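Side-chain contacts in cyclodipeptide synthase, BtCDPS (Bacillus thermoamylovorans, PDB 6ZTU), which probably makes cyclic dipeptides by aminoacyl transfer, as other members of the cyclodipeptide synthase family do using aminoacyl-tRNAs: residues A[47-52]-A[59-64]; A[31-36]-A[43-48]. One frame throughout, in Å; residues are numbered along the deposited sequence.

Overall arrangement
Following the chain from its N terminus gives a worked example of how a beta-alpha-beta unit closes on itself. Strand 28-32 leads through the residues up to Phe36 toward helix 42-55, and interaction 2 closes that loop by bringing 43-48 back against 31-36. The same helix continues, and interaction 1 closes the short connection from helix to strand by setting 47-52 against 59-64 on strand 58-63. The contacts follow one another, neither nested nor crossed, and share Gln47 and Leu48. Their strand segments are parallel neighbours in the sheet, probably bonded through Leu62 N to Leu31 O and Leu31 N to Thr60 O, and both border the bound hexanediol.

Interaction 1: residues A[47-52]-A[59-64]; sequences QLIDWS and VTVLLA. With 0RE ((2S)-hexane-1,2-diol), chain B.
Ser52 and Val59 are brought together by the first torsion of the valine, chi1 178°, which sets CG1 anti to the backbone N and leaves CG2 beside that nitrogen, facing the helix. Ile49 turns CG1 back beside its own N (chi1 -70°) and extends nearly straight beyond it, so its CD1 reaches strand 58-63 though the side chain does not start out in that direction. CD1 comes to 4.2 Å from Val61 CG2, the two side chains crossing at about a right angle. At the other end Val59 CG2 lies 3.9 Å from Ser52 CB and 3.8 Å from Ser52 O, while CG1 also borders CB. The serine thus offers the strand its methylene carbon; its hydroxyl is turned back along the helix, where OG donates to Leu48 O at 2.9 Å. That carbonyl also accepts from Ser52 N, and the two donors approach from opposite faces of its plane, OG tilted 34° out of it. Toward and just past the end of the strand, Leu62 CG lies 4.0 Å from C08 of the hexanediol, while Leu63 and Ala64 border the same carbon through their backbone. This is the helix-to-second-strand half of the parallel beta-alpha-beta unit 28-32, 42-55, 58-63. Chemically the seam is apolar: the serine spends its polarity within its own helix, and across these two segments the contact rests on buried methyl and methylene groups.

Interaction 2: residues A[31-36]-A[43-48]; sequences LGISPF and NYIHQL. With 0RE ((2S)-hexane-1,2-diol), chain B.
Leu48, which meets both Leu31 and Ile33 across this contact, also covers a flat group on its own helix: its CG rests 3.8 Å above one face of the Tyr44 ring, displaced toward the rim. That phenol also makes an edge-to-face pair with Phe40. On the loop, the Phe36 ring has Pro35 CB over one face, again toward its rim, but lies well away from the helix. The aliphatic contact proper is formed by Leu31, Ile33, Ile45 and Leu48. Ile33 CD1 approaches Leu48 CD1 to 3.8 Å, the side chains sliding past each other in opposite directions. A folded chain makes this possible: chi1 of -50° followed by chi2 of -56° bends the ethyl arm of Ile33 toward the helix, while CG2, on the other branch, comes within 4.3 Å of Ile45 CD1. The two arms of Ile33 thus meet one leucine and one isoleucine, about a turn apart on the helix. Leu31 adds its CD1, placed 4.2 Å from Leu48 CB and near the backbone carbonyl of that residue. Away from the helix, Gly32 and Ile33 line the hexanediol pocket, with Gly32 CA 4.0 Å from C03 of the ligand and Ile33 O 3.6 Å from its C08. Within the fold, this is the first-strand-to-helix half of the beta-alpha-beta unit: helix 42-55 lies against strand 28-32, Ile33 and Leu31 also touch strand 58-63, and helix 79-103 meets Ile45 through Ser97 and Ile33 through His93.

Interaction 1: residues A[47-52]-A[59-64]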
# COMPACT_ATOMS: atom_id res chain seq x y z
N GLN A 47 9.76 13.71 0.86
CA GLN A 47 10.17 13.41 2.23
C GLN A 47 10.30 11.91 2.44
O GLN A 47 11.27 11.43 3.03
CB GLN A 47 9.18 14.01 3.22
CG GLN A 47 9.23 15.52 3.32
CD GLN A 47 8.57 16.00 4.59
OE1 GLN A 47 7.44 15.60 4.89
NE2 GLN A 47 9.26 16.83 5.36
N LEU A 48 9.31 11.14 1.95
CA LEU A 48 9.36 9.69 2.10
C LEU A 48 10.63 9.12 1.47
O LEU A 48 11.32 8.29 2.08
CB LEU A 48 8.14 9.04 1.45
CG LEU A 48 6.76 9.24 2.06
CD1 LEU A 48 5.72 8.63 1.14
CD2 LEU A 48 6.71 8.60 3.44
N ILE A 49 10.95 9.56 0.27
CA ILE A 49 12.06 8.99 -0.48
C ILE A 49 13.39 9.51 0.05
O ILE A 49 14.36 8.76 0.14
CB ILE A 49 11.87 9.27 -1.98
CG1 ILE A 49 10.69 8.44 -2.51
CG2 ILE A 49 13.13 8.95 -2.76
CD1 ILE A 49 10.20 8.87 -3.87
N ASP A 50 13.46 10.79 0.44
CA ASP A 50 14.68 11.31 1.05
C ASP A 50 15.03 10.55 2.32
O ASP A 50 16.17 10.12 2.51
CB ASP A 50 14.53 12.80 1.35
CG ASP A 50 14.49 13.65 0.10
OD1 ASP A 50 14.95 13.17 -0.96
OD2 ASP A 50 14.01 14.80 0.18
N TRP A 51 14.05 10.39 3.21
CA TRP A 51 14.28 9.62 4.44
C TRP A 51 14.63 8.18 4.13
O TRP A 51 15.54 7.61 4.74
CB TRP A 51 13.03 9.71 5.33
CG TRP A 51 13.10 8.87 6.58
CD1 TRP A 51 13.70 9.20 7.76
CD2 TRP A 51 12.52 7.58 6.77
NE1 TRP A 51 13.54 8.18 8.67
CE2 TRP A 51 12.82 7.17 8.09
CE3 TRP A 51 11.78 6.72 5.95
CZ2 TRP A 51 12.40 5.94 8.61
CZ3 TRP A 51 11.36 5.50 6.47
CH2 TRP A 51 11.68 5.12 7.78
N SER A 52 13.90 7.55 3.19
CA SER A 52 14.17 6.15 2.87
C SER A 52 15.57 5.98 2.31
O SER A 52 16.27 5.02 2.64
CB SER A 52 13.15 5.63 1.87
OG SER A 52 11.88 5.50 2.47
N VAL A 59 15.35 0.77 -1.92
CA VAL A 59 14.11 1.52 -1.86
C VAL A 59 13.29 1.21 -3.11
O VAL A 59 13.81 1.30 -4.23
CB VAL A 59 14.37 3.04 -1.79
CG1 VAL A 59 13.06 3.81 -1.78
CG2 VAL A 59 15.25 3.39 -0.58
N THR A 60 12.02 0.88 -2.92
CA THR A 60 11.07 0.67 -4.00
C THR A 60 9.80 1.45 -3.67
O THR A 60 9.42 1.58 -2.50
CB THR A 60 10.74 -0.82 -4.19
OG1 THR A 60 11.96 -1.56 -4.39
CG2 THR A 60 9.80 -1.05 -5.38
N VAL A 61 9.15 1.97 -4.71
CA VAL A 61 7.88 2.69 -4.58
C VAL A 61 6.78 1.84 -5.20
O VAL A 61 6.91 1.39 -6.35
CB VAL A 61 7.96 4.08 -5.25
CG1 VAL A 61 6.60 4.75 -5.30
CG2 VAL A 61 8.97 4.95 -4.52
N LEU A 62 5.68 1.64 -4.47
CA LEU A 62 4.52 0.91 -4.96
C LEU A 62 3.37 1.88 -5.21
O LEU A 62 2.93 2.57 -4.29
CB LEU A 62 4.07 -0.16 -3.96
CG LEU A 62 2.93 -1.06 -4.46
CD1 LEU A 62 3.40 -2.00 -5.59
CD2 LEU A 62 2.34 -1.85 -3.28
N LEU A 63 2.87 1.89 -6.44
CA LEU A 63 1.73 2.70 -6.85
C LEU A 63 0.52 1.80 -7.12
O LEU A 63 0.64 0.59 -7.29
CB LEU A 63 2.06 3.49 -8.12
CG LEU A 63 3.34 4.32 -8.10
CD1 LEU A 63 3.47 5.09 -9.42
CD2 LEU A 63 3.35 5.26 -6.92
N ALA A 64 -0.65 2.42 -7.21
CA ALA A 64 -1.87 1.66 -7.43
C ALA A 64 -1.95 1.12 -8.85
O ALA A 64 -1.57 1.80 -9.81
CB ALA A 64 -3.10 2.53 -7.13
O01 0RE B . -2.86 0.82 0.89
C02 0RE B . -1.99 1.89 1.13
C03 0RE B . -0.57 1.45 0.76
O04 0RE B . -0.04 0.68 1.80
C05 0RE B . -0.63 0.65 -0.53
C06 0RE B . -1.18 1.52 -1.66
C07 0RE B . -1.36 0.65 -2.89
C08 0RE B . -0.35 1.14 -3.92

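Interaction 2: residues A[31-36]-A[43-48]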
# COMPACT_ATOMS: atom_id res chain seq x y z
N LEU A 31 7.55 1.71 -0.34
CA LEU A 31 6.78 2.90 0.02
C LEU A 31 5.42 2.81 -0.67
O LEU A 31 5.35 2.84 -1.89
CB LEU A 31 7.52 4.17 -0.39
CG LEU A 31 8.81 4.44 0.38
CD1 LEU A 31 9.61 5.53 -0.32
CD2 LEU A 31 8.48 4.85 1.82
N GLY A 32 4.36 2.67 0.12
CA GLY A 32 3.03 2.59 -0.47
C GLY A 32 2.44 3.96 -0.70
O GLY A 32 2.30 4.74 0.24
N ILE A 33 2.11 4.28 -1.96
CA ILE A 33 1.57 5.59 -2.33
C ILE A 33 0.11 5.38 -2.70
O ILE A 33 -0.19 4.71 -3.69
CB ILE A 33 2.35 6.23 -3.49
CG1 ILE A 33 3.85 6.22 -3.22
CG2 ILE A 33 1.82 7.64 -3.76
CD1 ILE A 33 4.27 6.89 -1.93
N SER A 34 -0.78 5.92 -1.90
CA SER A 34 -2.21 5.67 -2.04
C SER A 34 -2.82 6.65 -3.04
O SER A 34 -2.54 7.85 -2.96
CB SER A 34 -2.90 5.79 -0.68
OG SER A 34 -4.18 5.19 -0.72
N PRO A 35 -3.64 6.18 -3.99
CA PRO A 35 -4.22 7.10 -4.97
C PRO A 35 -5.41 7.87 -4.41
O PRO A 35 -6.16 7.39 -3.56
CB PRO A 35 -4.67 6.15 -6.09
CG PRO A 35 -5.04 4.89 -5.36
CD PRO A 35 -4.01 4.78 -4.24
N PHE A 36 -5.58 9.09 -4.93
CA PHE A 36 -6.69 9.97 -4.55
C PHE A 36 -6.67 10.26 -3.05
O PHE A 36 -7.70 10.28 -2.37
CB PHE A 36 -8.03 9.38 -4.99
CG PHE A 36 -7.97 8.76 -6.35
CD1 PHE A 36 -7.62 9.54 -7.45
CD2 PHE A 36 -8.23 7.42 -6.54
CE1 PHE A 36 -7.54 8.98 -8.71
CE2 PHE A 36 -8.16 6.86 -7.81
CZ PHE A 36 -7.81 7.64 -8.89
N ASN A 43 5.76 17.30 -2.10
CA ASN A 43 6.66 17.48 -0.96
C ASN A 43 6.72 16.23 -0.08
O ASN A 43 7.80 15.83 0.36
CB ASN A 43 6.24 18.68 -0.13
CG ASN A 43 7.29 19.08 0.88
OD1 ASN A 43 8.47 19.20 0.56
ND2 ASN A 43 6.87 19.26 2.13
N TYR A 44 5.56 15.63 0.22
CA TYR A 44 5.55 14.46 1.09
C TYR A 44 6.23 13.27 0.43
O TYR A 44 6.98 12.53 1.08
CB TYR A 44 4.11 14.10 1.47
CG TYR A 44 4.00 12.95 2.44
CD1 TYR A 44 4.43 13.08 3.76
CD2 TYR A 44 3.47 11.72 2.04
CE1 TYR A 44 4.33 12.02 4.65
CE2 TYR A 44 3.36 10.66 2.94
CZ TYR A 44 3.79 10.82 4.24
OH TYR A 44 3.70 9.78 5.15
N ILE A 45 5.97 13.06 -0.86
CA ILE A 45 6.63 11.97 -1.57
C ILE A 45 8.15 12.16 -1.53
O ILE A 45 8.91 11.20 -1.29
CB ILE A 45 6.08 11.86 -3.01
CG1 ILE A 45 4.69 11.21 -2.98
CG2 ILE A 45 7.03 11.07 -3.90
CD1 ILE A 45 3.91 11.32 -4.30
N HIS A 46 8.62 13.40 -1.70
CA HIS A 46 10.05 13.66 -1.57
C HIS A 46 10.54 13.35 -0.16
O HIS A 46 11.62 12.76 0.01
CB HIS A 46 10.35 15.11 -1.94
CG HIS A 46 10.59 15.31 -3.41
ND1 HIS A 46 11.86 15.40 -3.95
CD2 HIS A 46 9.73 15.41 -4.45
CE1 HIS A 46 11.76 15.55 -5.26
NE2 HIS A 46 10.48 15.56 -5.59
N GLN A 47 9.76 13.71 0.86
CA GLN A 47 10.17 13.41 2.23
C GLN A 47 10.30 11.91 2.44
O GLN A 47 11.27 11.43 3.03
CB GLN A 47 9.18 14.01 3.22
CG GLN A 47 9.23 15.52 3.32
CD GLN A 47 8.57 16.00 4.59
OE1 GLN A 47 7.44 15.60 4.89
NE2 GLN A 47 9.26 16.83 5.36
N LEU A 48 9.31 11.14 1.95
CA LEU A 48 9.36 9.69 2.10
C LEU A 48 10.63 9.12 1.47
O LEU A 48 11.32 8.29 2.08
CB LEU A 48 8.14 9.04 1.45
CG LEU A 48 6.76 9.24 2.06
CD1 LEU A 48 5.72 8.63 1.14
CD2 LEU A 48 6.71 8.60 3.44
O01 0RE B . -2.86 0.82 0.89
C02 0RE B . -1.99 1.89 1.13
C03 0RE B . -0.57 1.45 0.76
O04 0RE B . -0.04 0.68 1.80
C05 0RE B . -0.63 0.65 -0.53
C06 0RE B . -1.18 1.52 -1.66
C07 0RE B . -1.36 0.65 -2.89
C08 0RE B . -0.35 1.14 -3.92